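Unknown protein (Leishmania major, PDB 1R75) is of unknown function but folds into an all-beta domain of the DUF1935 family, built from two antiparallel sheets. Local coordinates at residues Y56-E61 with R108-Q113; K60-H65 with L128-A133; Y72-V77 with S119-R124; K30-Y35 with I45-A50. One frame throughout, in Å; residues are numbered along the deposited sequence.

Interaction 1 (Y56-E61 with R108-Q113)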
loop_
_atom_site.group_PDB
_atom_site.type_symbol
_atom_site.label_atom_id
_atom_site.label_comp_id
_atom_site.label_asym_id
_atom_site.label_seq_id
_atom_site.Cartn_x
_atom_site.Cartn_y
_atom_site.Cartn_z
ATOM N N TYR A 56 -4.611 -2.891 0.248
ATOM C CA TYR A 56 -5.524 -3.625 1.107
ATOM C C TYR A 56 -4.768 -4.817 1.708
ATOM O O TYR A 56 -4.070 -5.525 0.985
ATOM C CB TYR A 56 -6.790 -4.058 0.315
ATOM C CG TYR A 56 -7.606 -5.069 1.060
ATOM C CD1 TYR A 56 -8.285 -4.707 2.226
ATOM C CD2 TYR A 56 -7.670 -6.381 0.646
ATOM C CE1 TYR A 56 -8.976 -5.647 2.974
ATOM C CE2 TYR A 56 -8.359 -7.337 1.385
ATOM C CZ TYR A 56 -9.031 -6.953 2.506
ATOM O OH TYR A 56 -9.705 -7.852 3.242
ATOM N N ASN A 57 -4.879 -4.994 3.013
ATOM C CA ASN A 57 -4.235 -6.058 3.752
ATOM C C ASN A 57 -5.372 -7.071 4.100
ATOM O O ASN A 57 -6.276 -6.752 4.882
ATOM C CB ASN A 57 -3.531 -5.433 4.949
ATOM C CG ASN A 57 -2.943 -6.490 5.937
ATOM O OD1 ASN A 57 -3.108 -7.721 5.783
ATOM N ND2 ASN A 57 -2.276 -5.992 6.944
ATOM N N ASP A 58 -5.351 -8.241 3.428
ATOM C CA ASP A 58 -6.322 -9.320 3.668
ATOM C C ASP A 58 -5.935 -10.299 4.829
ATOM O O ASP A 58 -6.586 -11.311 5.050
ATOM C CB ASP A 58 -6.522 -10.073 2.362
ATOM C CG ASP A 58 -7.785 -10.918 2.351
ATOM O OD1 ASP A 58 -8.855 -10.461 2.830
ATOM O OD2 ASP A 58 -7.746 -12.053 1.858
ATOM N N SER A 59 -4.901 -9.978 5.579
ATOM C CA SER A 59 -4.600 -10.693 6.783
ATOM C C SER A 59 -5.439 -10.253 7.951
ATOM O O SER A 59 -5.691 -9.090 8.133
ATOM C CB SER A 59 -3.136 -10.497 7.172
ATOM O OG SER A 59 -2.881 -11.306 8.286
ATOM N N LYS A 60 -5.781 -11.181 8.834
ATOM C CA LYS A 60 -6.422 -10.818 10.105
ATOM C C LYS A 60 -5.413 -10.455 11.137
ATOM O O LYS A 60 -5.770 -9.814 12.117
ATOM C CB LYS A 60 -7.261 -12.006 10.689
ATOM C CG LYS A 60 -8.359 -12.493 9.760
ATOM C CD LYS A 60 -9.201 -13.634 10.448
ATOM C CE LYS A 60 -9.289 -14.899 9.611
ATOM N NZ LYS A 60 -7.976 -15.561 9.292
ATOM N N GLU A 61 -4.171 -10.896 10.951
ATOM C CA GLU A 61 -3.175 -10.911 12.032
ATOM C C GLU A 61 -1.913 -10.110 11.842
ATOM O O GLU A 61 -1.111 -10.004 12.821
ATOM C CB GLU A 61 -2.693 -12.369 12.343
ATOM C CG GLU A 61 -3.435 -13.551 11.711
ATOM C CD GLU A 61 -3.171 -14.890 12.464
ATOM O OE1 GLU A 61 -1.999 -15.149 12.910
ATOM O OE2 GLU A 61 -4.135 -15.701 12.623
ATOM N N ARG A 108 -2.857 -1.889 8.443
ATOM C CA ARG A 108 -3.280 -2.763 9.521
ATOM C C ARG A 108 -4.152 -3.866 8.962
ATOM O O ARG A 108 -4.676 -3.790 7.816
ATOM C CB ARG A 108 -4.020 -1.973 10.605
ATOM C CG ARG A 108 -3.093 -1.020 11.326
ATOM C CD ARG A 108 -3.830 0.002 12.167
ATOM N NE ARG A 108 -3.096 1.273 12.311
ATOM C CZ ARG A 108 -2.740 2.145 11.304
ATOM N NH1 ARG A 108 -3.017 1.939 9.997
ATOM N NH2 ARG A 108 -2.052 3.244 11.625
ATOM N N PRO A 109 -4.366 -4.909 9.757
ATOM C CA PRO A 109 -5.225 -6.019 9.318
ATOM C C PRO A 109 -6.594 -5.601 8.777
ATOM O O PRO A 109 -7.284 -4.871 9.491
ATOM C CB PRO A 109 -5.360 -6.872 10.612
ATOM C CG PRO A 109 -4.183 -6.587 11.386
ATOM C CD PRO A 109 -3.822 -5.141 11.100
ATOM N N LEU A 110 -6.952 -6.091 7.602
ATOM C CA LEU A 110 -8.217 -5.865 6.849
ATOM C C LEU A 110 -8.481 -4.406 6.441
ATOM O O LEU A 110 -9.577 -4.055 6.023
ATOM C CB LEU A 110 -9.446 -6.444 7.650
ATOM C CG LEU A 110 -9.182 -7.893 8.077
ATOM C CD1 LEU A 110 -10.368 -8.447 8.957
ATOM C CD2 LEU A 110 -8.917 -8.763 6.926
ATOM N N GLU A 111 -7.463 -3.560 6.593
ATOM C CA GLU A 111 -7.558 -2.185 6.295
ATOM C C GLU A 111 -7.228 -1.893 4.874
ATOM O O GLU A 111 -6.422 -2.568 4.267
ATOM C CB GLU A 111 -6.567 -1.448 7.183
ATOM C CG GLU A 111 -6.778 -0.012 7.455
ATOM C CD GLU A 111 -5.780 0.485 8.523
ATOM O OE1 GLU A 111 -4.531 0.472 8.252
ATOM O OE2 GLU A 111 -6.255 0.850 9.664
ATOM N N THR A 112 -7.841 -0.841 4.343
ATOM C CA THR A 112 -7.441 -0.193 3.081
ATOM C C THR A 112 -6.726 1.148 3.391
ATOM O O THR A 112 -7.272 1.952 4.160
ATOM C CB THR A 112 -8.673 0.078 2.198
ATOM O OG1 THR A 112 -9.370 -1.150 1.903
ATOM C CG2 THR A 112 -8.315 0.516 0.775
ATOM N N GLN A 113 -5.504 1.357 2.906
ATOM C CA GLN A 113 -4.790 2.619 2.983
ATOM C C GLN A 113 -4.679 3.220 1.585
ATOM O O GLN A 113 -4.036 2.628 0.715
ATOM C CB GLN A 113 -3.402 2.426 3.665
ATOM C CG GLN A 113 -3.530 2.185 5.128
ATOM C CD GLN A 113 -3.648 3.534 5.905
ATOM O OE1 GLN A 113 -4.216 4.494 5.416
ATOM N NE2 GLN A 113 -3.059 3.598 7.053
#

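Interaction 2 (K60-H65 with L128-A133)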
loop_
_atom_site.group_PDB
_atom_site.type_symbol
_atom_site.label_atom_id
_atom_site.label_comp_id
_atom_site.label_asym_id
_atom_site.label_seq_id
_atom_site.Cartn_x
_atom_site.Cartn_y
_atom_site.Cartn_z
ATOM N N LYS A 60 -5.781 -11.181 8.834
ATOM C CA LYS A 60 -6.422 -10.818 10.105
ATOM C C LYS A 60 -5.413 -10.455 11.137
ATOM O O LYS A 60 -5.770 -9.814 12.117
ATOM C CB LYS A 60 -7.261 -12.006 10.689
ATOM C CG LYS A 60 -8.359 -12.493 9.760
ATOM C CD LYS A 60 -9.201 -13.634 10.448
ATOM C CE LYS A 60 -9.289 -14.899 9.611
ATOM N NZ LYS A 60 -7.976 -15.561 9.292
ATOM N N GLU A 61 -4.171 -10.896 10.951
ATOM C CA GLU A 61 -3.175 -10.911 12.032
ATOM C C GLU A 61 -1.913 -10.110 11.842
ATOM O O GLU A 61 -1.111 -10.004 12.821
ATOM C CB GLU A 61 -2.693 -12.369 12.343
ATOM C CG GLU A 61 -3.435 -13.551 11.711
ATOM C CD GLU A 61 -3.171 -14.890 12.464
ATOM O OE1 GLU A 61 -1.999 -15.149 12.910
ATOM O OE2 GLU A 61 -4.135 -15.701 12.623
ATOM N N LEU A 62 -1.680 -9.609 10.618
ATOM C CA LEU A 62 -0.405 -8.913 10.284
ATOM C C LEU A 62 -0.582 -7.424 10.036
ATOM O O LEU A 62 -1.549 -7.066 9.450
ATOM C CB LEU A 62 0.172 -9.484 8.980
ATOM C CG LEU A 62 0.482 -10.988 8.996
ATOM C CD1 LEU A 62 1.176 -11.374 7.730
ATOM C CD2 LEU A 62 1.346 -11.287 10.105
ATOM N N ILE A 63 0.380 -6.612 10.468
ATOM C CA ILE A 63 0.560 -5.228 10.025
ATOM C C ILE A 63 1.687 -5.212 8.999
ATOM O O ILE A 63 2.740 -5.847 9.215
ATOM C CB ILE A 63 0.791 -4.256 11.166
ATOM C CG1 ILE A 63 1.042 -2.850 10.617
ATOM C CG2 ILE A 63 1.922 -4.586 12.000
ATOM C CD1 ILE A 63 1.124 -1.824 11.754
ATOM N N ILE A 64 1.429 -4.562 7.874
ATOM C CA ILE A 64 2.343 -4.600 6.711
ATOM C C ILE A 64 2.893 -3.215 6.532
ATOM O O ILE A 64 2.148 -2.243 6.609
ATOM C CB ILE A 64 1.655 -5.094 5.460
ATOM C CG1 ILE A 64 1.121 -6.539 5.679
ATOM C CG2 ILE A 64 2.581 -4.932 4.207
ATOM C CD1 ILE A 64 0.254 -7.006 4.640
ATOM N N HIS A 65 4.210 -3.094 6.392
ATOM C CA HIS A 65 4.806 -1.785 6.101
ATOM C C HIS A 65 5.299 -1.828 4.684
ATOM O O HIS A 65 6.034 -2.736 4.333
ATOM C CB HIS A 65 6.010 -1.511 7.012
ATOM C CG HIS A 65 6.746 -0.244 6.696
ATOM N ND1 HIS A 65 8.053 -0.229 6.251
ATOM C CD2 HIS A 65 6.346 1.051 6.715
ATOM C CE1 HIS A 65 8.417 1.014 6.005
ATOM N NE2 HIS A 65 7.411 1.810 6.298
ATOM N N LEU A 128 9.180 -4.159 1.984
ATOM C CA LEU A 128 7.918 -4.780 2.172
ATOM C C LEU A 128 8.117 -5.733 3.380
ATOM O O LEU A 128 8.939 -6.670 3.285
ATOM C CB LEU A 128 7.519 -5.482 0.967
ATOM C CG LEU A 128 6.093 -5.865 0.782
ATOM C CD1 LEU A 128 5.019 -4.951 1.290
ATOM C CD2 LEU A 128 5.857 -6.099 -0.751
ATOM N N GLU A 129 7.519 -5.379 4.510
ATOM C CA GLU A 129 7.749 -6.078 5.789
ATOM C C GLU A 129 6.450 -6.307 6.529
ATOM O O GLU A 129 5.518 -5.517 6.408
ATOM C CB GLU A 129 8.621 -5.212 6.699
ATOM C CG GLU A 129 9.279 -5.981 7.811
ATOM C CD GLU A 129 10.814 -5.957 7.723
ATOM O OE1 GLU A 129 11.373 -4.895 7.241
ATOM O OE2 GLU A 129 11.450 -7.003 8.120
ATOM N N ALA A 130 6.325 -7.411 7.253
ATOM C CA ALA A 130 5.141 -7.607 8.025
ATOM C C ALA A 130 5.531 -8.083 9.395
ATOM O O ALA A 130 6.553 -8.765 9.544
ATOM C CB ALA A 130 4.220 -8.578 7.368
ATOM N N ARG A 131 4.669 -7.760 10.356
ATOM C CA ARG A 131 4.847 -8.261 11.723
ATOM C C ARG A 131 3.495 -8.543 12.300
ATOM O O ARG A 131 2.496 -8.091 11.753
ATOM C CB ARG A 131 5.661 -7.273 12.540
ATOM C CG ARG A 131 4.930 -6.063 13.050
ATOM C CD ARG A 131 5.829 -4.953 13.627
ATOM N NE ARG A 131 6.523 -5.317 14.871
ATOM C CZ ARG A 131 6.990 -4.445 15.789
ATOM N NH1 ARG A 131 6.875 -3.115 15.625
ATOM N NH2 ARG A 131 7.586 -4.915 16.890
ATOM N N THR A 132 3.414 -9.387 13.344
ATOM C CA THR A 132 2.095 -9.657 13.925
ATOM C C THR A 132 1.573 -8.352 14.455
ATOM O O THR A 132 2.338 -7.496 14.972
ATOM C CB THR A 132 2.207 -10.706 15.133
ATOM O OG1 THR A 132 3.223 -10.218 15.994
ATOM C CG2 THR A 132 2.767 -11.864 14.712
ATOM N N ALA A 133 0.273 -8.171 14.342
ATOM C CA ALA A 133 -0.352 -6.980 14.810
ATOM C C ALA A 133 -0.653 -7.040 16.318
ATOM O O ALA A 133 -1.801 -7.127 16.693
ATOM C CB ALA A 133 -1.575 -6.724 14.029
#

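Interaction 3 (Y72-V77 with S119-R124)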
loop_
_atom_site.group_PDB
_atom_site.type_symbol
_atom_site.label_atom_id
_atom_site.label_comp_id
_atom_site.label_asym_id
_atom_site.label_seq_id
_atom_site.Cartn_x
_atom_site.Cartn_y
_atom_site.Cartn_z
ATOM N N TYR A 72 11.990 9.940 -10.885
ATOM C CA TYR A 72 12.100 11.409 -10.741
ATOM C C TYR A 72 11.020 12.054 -11.582
ATOM O O TYR A 72 10.507 13.107 -11.257
ATOM C CB TYR A 72 13.535 11.843 -11.219
ATOM C CG TYR A 72 13.667 11.846 -12.773
ATOM C CD1 TYR A 72 13.532 13.021 -13.516
ATOM C CD2 TYR A 72 13.889 10.651 -13.487
ATOM C CE1 TYR A 72 13.626 13.021 -14.924
ATOM C CE2 TYR A 72 13.939 10.627 -14.909
ATOM C CZ TYR A 72 13.820 11.820 -15.611
ATOM O OH TYR A 72 13.880 11.824 -17.001
ATOM N N ASP A 73 10.601 11.378 -12.653
ATOM C CA ASP A 73 9.573 11.896 -13.547
ATOM C C ASP A 73 8.112 11.570 -13.261
ATOM O O ASP A 73 7.187 12.030 -13.933
ATOM C CB ASP A 73 9.922 11.622 -15.031
ATOM C CG ASP A 73 10.108 10.174 -15.321
ATOM O OD1 ASP A 73 10.298 9.354 -14.363
ATOM O OD2 ASP A 73 10.066 9.793 -16.508
ATOM N N SER A 74 7.888 10.837 -12.190
ATOM C CA SER A 74 6.592 10.688 -11.587
ATOM C C SER A 74 6.084 12.031 -11.034
ATOM O O SER A 74 6.853 12.781 -10.499
ATOM C CB SER A 74 6.667 9.677 -10.430
ATOM O OG SER A 74 6.920 8.339 -10.908
ATOM N N GLN A 75 4.788 12.261 -11.152
ATOM C CA GLN A 75 4.165 13.422 -10.595
ATOM C C GLN A 75 3.013 12.968 -9.687
ATOM O O GLN A 75 1.861 12.760 -10.100
ATOM C CB GLN A 75 3.670 14.333 -11.725
ATOM C CG GLN A 75 4.745 14.751 -12.627
ATOM C CD GLN A 75 4.158 15.501 -13.854
ATOM O OE1 GLN A 75 3.005 16.005 -13.822
ATOM N NE2 GLN A 75 4.924 15.564 -14.916
ATOM N N ILE A 76 3.370 12.705 -8.455
ATOM C CA ILE A 76 2.454 12.131 -7.488
ATOM C C ILE A 76 2.429 12.926 -6.216
ATOM O O ILE A 76 3.411 13.531 -5.847
ATOM C CB ILE A 76 2.788 10.641 -7.156
ATOM C CG1 ILE A 76 4.252 10.461 -6.882
ATOM C CG2 ILE A 76 2.390 9.763 -8.316
ATOM C CD1 ILE A 76 4.579 9.230 -6.151
ATOM N N VAL A 77 1.311 12.815 -5.528
ATOM C CA VAL A 77 1.235 13.261 -4.160
ATOM C C VAL A 77 0.895 12.070 -3.259
ATOM O O VAL A 77 0.088 11.227 -3.645
ATOM C CB VAL A 77 0.207 14.437 -3.970
ATOM C CG1 VAL A 77 0.628 15.502 -4.814
ATOM C CG2 VAL A 77 -1.142 14.009 -4.208
ATOM N N SER A 119 0.555 10.638 -11.613
ATOM C CA SER A 119 1.101 9.911 -12.744
ATOM C C SER A 119 2.353 9.195 -12.363
ATOM O O SER A 119 3.339 9.783 -12.010
ATOM C CB SER A 119 1.249 10.826 -13.960
ATOM O OG SER A 119 2.149 11.883 -13.703
ATOM N N VAL A 120 2.308 7.886 -12.450
ATOM C CA VAL A 120 3.404 7.062 -11.962
ATOM C C VAL A 120 4.184 6.672 -13.216
ATOM O O VAL A 120 3.530 6.200 -14.187
ATOM C CB VAL A 120 2.861 5.848 -11.283
ATOM C CG1 VAL A 120 4.011 4.926 -10.883
ATOM C CG2 VAL A 120 2.039 6.269 -10.026
ATOM N N THR A 121 5.498 6.727 -13.132
ATOM C CA THR A 121 6.410 6.301 -14.199
ATOM C C THR A 121 7.092 5.036 -13.691
ATOM O O THR A 121 6.376 4.081 -13.367
ATOM C CB THR A 121 7.399 7.355 -14.599
ATOM O OG1 THR A 121 8.239 7.757 -13.493
ATOM C CG2 THR A 121 6.654 8.597 -15.109
ATOM N N GLY A 122 8.401 5.001 -13.590
ATOM C CA GLY A 122 9.098 3.855 -13.006
ATOM C C GLY A 122 8.842 3.820 -11.497
ATOM O O GLY A 122 8.800 4.884 -10.838
ATOM N N TRP A 123 8.700 2.622 -10.930
ATOM C CA TRP A 123 8.588 2.476 -9.507
ATOM C C TRP A 123 9.100 1.118 -9.163
ATOM O O TRP A 123 9.111 0.216 -10.041
ATOM C CB TRP A 123 7.150 2.557 -9.053
ATOM C CG TRP A 123 6.183 1.534 -9.649
ATOM C CD1 TRP A 123 5.586 1.616 -10.869
ATOM C CD2 TRP A 123 5.702 0.357 -9.054
ATOM N NE1 TRP A 123 4.771 0.550 -11.087
ATOM C CE2 TRP A 123 4.815 -0.250 -9.983
ATOM C CE3 TRP A 123 5.973 -0.310 -7.881
ATOM C CZ2 TRP A 123 4.161 -1.426 -9.740
ATOM C CZ3 TRP A 123 5.285 -1.504 -7.624
ATOM C CH2 TRP A 123 4.379 -2.046 -8.551
ATOM N N ARG A 124 9.478 0.943 -7.924
ATOM C CA ARG A 124 9.903 -0.372 -7.399
ATOM C C ARG A 124 9.639 -0.445 -5.922
ATOM O O ARG A 124 9.729 0.537 -5.214
ATOM C CB ARG A 124 11.368 -0.733 -7.666
ATOM C CG ARG A 124 12.371 0.107 -7.088
ATOM C CD ARG A 124 13.751 -0.201 -7.701
ATOM N NE ARG A 124 14.139 -1.418 -7.044
ATOM C CZ ARG A 124 14.956 -1.466 -5.972
ATOM N NH1 ARG A 124 15.566 -0.369 -5.510
ATOM N NH2 ARG A 124 15.183 -2.620 -5.366
HETATM O O HOH W 1 4.801 11.852 -14.899
#

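Interaction 4 (K30-Y35 with I45-A50)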
loop_
_atom_site.group_PDB
_atom_site.type_symbol
_atom_site.label_atom_id
_atom_site.label_comp_id
_atom_site.label_asym_id
_atom_site.label_seq_id
_atom_site.Cartn_x
_atom_site.Cartn_y
_atom_site.Cartn_z
ATOM N N LYS A 30 -13.103 0.139 -4.936
ATOM C CA LYS A 30 -12.851 -0.692 -6.098
ATOM C C LYS A 30 -12.161 0.247 -7.050
ATOM O O LYS A 30 -12.647 1.352 -7.351
ATOM C CB LYS A 30 -14.131 -1.246 -6.767
ATOM C CG LYS A 30 -15.035 -2.087 -5.898
ATOM C CD LYS A 30 -16.442 -1.452 -5.821
ATOM C CE LYS A 30 -17.546 -2.481 -5.646
ATOM N NZ LYS A 30 -18.844 -1.774 -5.472
ATOM N N GLY A 31 -11.021 -0.174 -7.513
ATOM C CA GLY A 31 -10.373 0.544 -8.555
ATOM C C GLY A 31 -10.813 -0.176 -9.795
ATOM O O GLY A 31 -11.913 -0.707 -9.883
ATOM N N THR A 32 -9.947 -0.171 -10.769
ATOM C CA THR A 32 -10.219 -0.898 -11.970
ATOM C C THR A 32 -9.417 -2.195 -11.957
ATOM O O THR A 32 -9.902 -3.208 -12.483
ATOM C CB THR A 32 -9.963 0.034 -13.158
ATOM O OG1 THR A 32 -8.713 0.690 -13.021
ATOM C CG2 THR A 32 -10.908 1.198 -13.080
ATOM N N LYS A 33 -8.253 -2.217 -11.258
ATOM C CA LYS A 33 -7.426 -3.415 -11.202
ATOM C C LYS A 33 -6.808 -3.613 -9.833
ATOM O O LYS A 33 -6.390 -2.643 -9.161
ATOM C CB LYS A 33 -6.302 -3.324 -12.224
ATOM C CG LYS A 33 -5.815 -4.682 -12.760
ATOM C CD LYS A 33 -6.442 -5.143 -14.121
ATOM C CE LYS A 33 -6.765 -6.661 -14.150
ATOM N NZ LYS A 33 -7.892 -6.976 -15.133
ATOM N N THR A 34 -6.741 -4.885 -9.454
ATOM C CA THR A 34 -6.184 -5.318 -8.195
ATOM C C THR A 34 -5.011 -6.253 -8.503
ATOM O O THR A 34 -5.127 -7.119 -9.371
ATOM C CB THR A 34 -7.287 -6.002 -7.394
ATOM O OG1 THR A 34 -8.315 -5.027 -7.074
ATOM C CG2 THR A 34 -6.788 -6.471 -6.028
ATOM N N TYR A 35 -3.868 -6.034 -7.866
ATOM C CA TYR A 35 -2.650 -6.823 -8.104
ATOM C C TYR A 35 -2.169 -7.387 -6.781
ATOM O O TYR A 35 -1.905 -6.591 -5.847
ATOM C CB TYR A 35 -1.565 -5.919 -8.671
ATOM C CG TYR A 35 -1.916 -5.182 -9.955
ATOM C CD1 TYR A 35 -1.527 -5.672 -11.211
ATOM C CD2 TYR A 35 -2.589 -3.999 -9.927
ATOM C CE1 TYR A 35 -1.813 -4.952 -12.399
ATOM C CE2 TYR A 35 -2.878 -3.292 -11.084
ATOM C CZ TYR A 35 -2.487 -3.763 -12.312
ATOM O OH TYR A 35 -2.839 -3.013 -13.414
ATOM N N ILE A 45 -4.425 -1.778 -5.198
ATOM C CA ILE A 45 -5.696 -1.496 -5.896
ATOM C C ILE A 45 -5.395 -0.253 -6.677
ATOM O O ILE A 45 -5.128 0.812 -6.077
ATOM C CB ILE A 45 -6.827 -1.213 -4.911
ATOM C CG1 ILE A 45 -6.958 -2.414 -3.953
ATOM C CG2 ILE A 45 -8.149 -0.936 -5.684
ATOM C CD1 ILE A 45 -7.406 -2.003 -2.619
ATOM N N ALA A 46 -5.408 -0.337 -7.995
ATOM C CA ALA A 46 -5.121 0.796 -8.830
ATOM C C ALA A 46 -6.404 1.291 -9.445
ATOM O O ALA A 46 -7.272 0.505 -9.796
ATOM C CB ALA A 46 -4.107 0.419 -9.901
ATOM N N ASP A 47 -6.589 2.593 -9.487
ATOM C CA ASP A 47 -7.790 3.142 -10.106
ATOM C C ASP A 47 -7.338 4.092 -11.226
ATOM O O ASP A 47 -6.750 5.150 -10.963
ATOM C CB ASP A 47 -8.688 3.795 -9.056
ATOM C CG ASP A 47 -10.009 4.317 -9.644
ATOM O OD1 ASP A 47 -9.971 4.922 -10.757
ATOM O OD2 ASP A 47 -11.135 4.160 -9.076
ATOM N N THR A 48 -7.529 3.676 -12.499
ATOM C CA THR A 48 -7.013 4.484 -13.603
ATOM C C THR A 48 -7.784 5.796 -13.805
ATOM O O THR A 48 -7.177 6.806 -14.151
ATOM C CB THR A 48 -7.012 3.733 -14.960
ATOM O OG1 THR A 48 -8.353 3.574 -15.380
ATOM C CG2 THR A 48 -6.497 2.334 -14.865
ATOM N N GLU A 49 -9.095 5.805 -13.605
ATOM C CA GLU A 49 -9.893 7.063 -13.711
ATOM C C GLU A 49 -9.507 8.064 -12.638
ATOM O O GLU A 49 -9.368 9.279 -12.893
ATOM C CB GLU A 49 -11.426 6.775 -13.684
ATOM C CG GLU A 49 -12.382 7.981 -13.458
ATOM C CD GLU A 49 -13.269 8.374 -14.675
ATOM O OE1 GLU A 49 -12.747 8.508 -15.816
ATOM O OE2 GLU A 49 -14.511 8.576 -14.494
ATOM N N ALA A 50 -9.270 7.588 -11.428
ATOM C CA ALA A 50 -8.927 8.519 -10.337
ATOM C C ALA A 50 -7.410 8.789 -10.230
ATOM O O ALA A 50 -6.977 9.653 -9.475
ATOM C CB ALA A 50 -9.434 7.908 -9.028
HETATM O O HOH W 2 -10.993 3.357 -6.681
#

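Interaction 1 (Y56-E61 with R108-Q113)
N57 grips the turn R108-E111 through its backbone and lays its side chain alongside it. N57 N gives E111 O a good hydrogen bond (3.1 Å), whereas N57 O receives only a weak, bent one from L110 N (2.9 Å), whose N-H is shared, again weakly, with S59 O. The side chain starts with CG anti to the backbone N (chi1 173°). CB lies 3.5 Å from R108 O, and CG nears that oxygen and P109 CA. At the tip the amide divides its work: OD1 accepts from S59 N (2.9 Å), closing an Asx turn, and ND2 donates to L62 O and V107 O. Asparagine suits this buried spot because one short group both accepts and donates.

The opposing turn is type II. P109 supplies the fixed phi its second position needs, and its CB packs on K60 O (3.3 Å); L110 takes the third position with a positive phi of 62°. E111 OE1 braces the turn, receiving R108 N from above the carboxylate plane and R108 NH1 on its syn side in a 2.7 Å salt bridge.

Y56 pairs with T112 where the pairing of strands 52-57 and 112-117 ends, and L110 O meets the edge of its ring. Beyond, Y56 packs on Y43 and I45 of strand 42-47 and edge-to-face on F22, while N57 ND2 reaches strands 62-71 and 100-107 of the other sheet.

Interaction 2 (K60-H65 with L128-A133)
I63 and R131 form a hydrogen-bonded antiparallel pair: I63 N binds R131 O and R131 N binds I63 O, both at 2.9 Å. H65 and E129 repeat the pattern, with H65 N to E129 O at 2.8 Å, and A133 N to E61 O prolongs the ladder just past the strand ends. Between the hydrogen-bonded pairs, the CA-H groups of I64 and A130 point at carbonyl oxygens across the ladder, as L62 CA does one residue further out.

On one face I63 and R131 lie side by side; I63 CG2, held between its own backbone N and carbonyl carbon, touches R131 CG at 3.5 Å. Arginine fits this exposed place because its aliphatic CG can pack on the isoleucine methyl. On the opposite face the contacts are apolar: I64 CG2 meets L128 CD1 (3.8 Å) and I64 CG1 meets A130 CB (4.1 Å), alanine offering just its CB.

Further out, F38 touches L128 and A130, and I41 and L42 touch I64, continuing the apolar contact outward. S59 OG accepts from E61 N where the chain enters the strand. The arrangement is an antiparallel ladder joining strand 62-71 to strand 123-132, an outermost strand of the four-stranded sheet.

Interaction 3 (Y72-V77 with S119-R124)
The D73 carboxylate is approached by T121 OG1 from above its plane, 58° out of it, in a 2.7 Å hydrogen bond to OD1. D73 CB in turn sits over the centre of one face of the Y72 ring. The indole of W123 has T121 O at its edge, in plane, and meets W53 edge-to-face.

The setting is a short antiparallel pairing, in which Q75 at the start of outermost strand 75-78 forms a hydrogen-bonded pair with S119, just past strand 112-117. Q75 N binds S119 O (3.0 Å) and S119 N binds Q75 O (2.9 Å).

T121 OG1 sits in the middle of a short hydrogen-bond chain beyond this pair. A chi1 of 60° sets it between the backbone N and carbonyl carbon, where it donates to D73 OD1 and accepts from S74 OG (3.0 Å). A hydroxyl is apt because it can do both at once, and threonine adds a methyl, CG2, that rests on the D73 backbone. I76 CG2 and V120 CG2 meet at 3.9 Å, both residues also packing on F70 of strand 62-71.

A water completes the join, donating to D73 O (2.6 Å) and hydrogen-bonding S119 OG at 2.9 Å.

Interaction 4 (K30-Y35 with I45-A50)
T32 and K33 both face A46, a classic beta bulge in the antiparallel pairing of segments 33-35 and 45-47, whose directions lie 152° apart. A46 O therefore accepts twice, from T32 N at 2.9 Å and from K33 N at 3.2 Å in an almost straight bond; A46 N returns a bond to K33 O (2.8 Å).

Just before the bulge the backbones come close together at G31. A beta carbon on this residue would collide with A46 O, and glycine avoids that; instead I45 CG2 packs on G31 N (3.5 Å) and D47 CB lies against G31 CA. T32 and T48 cross at about a right angle. The T32 hydroxyl, OG1, accepts from T48 N at 3.3 Å, with T48 CG2 pressed beside it.

D47 uses its two oxygens for different tasks. OD1 accepts from A50 N (2.8 Å), met from above the carboxylate plane, and so holds the turn leaving the strand; OD2 takes a hydrogen bond from a water that also donates to K30 O.

At the other end Y35 turns the edge of its ring, CE2, to A46 CB (4.1 Å), and R44 makes a cation-pi contact with the ring. The contact belongs to the hairpin of strands 33-36 and 42-47. Strand 33-36 is an outermost strand of the five-stranded sheet, and strand 42-47 lies between it and strand 52-57, where A46 touches W53.

How the interactions relate
No active site or ligand is known here, so the contacts are best related through the two sheets. Interactions 4, 1 and 3 all reach the five-stranded one. Interactions 4 and 1 touch through I45 CD1 and Y56 CB (3.6 Å), although their centres are about 17 Å apart; interaction 3 lies about 25 Å from interaction 1, centre to centre, at the far side of the chain. Interaction 2 belongs to the four-stranded sheet yet adjoins interaction 1, sharing K60 and E61. There N57 CG packs on I64 CD1 (3.5 Å) and P109 CG on A133 CB (3.7 Å). Strand 123-132 links interactions 3 and 2, whose centres are about 26 Å apart.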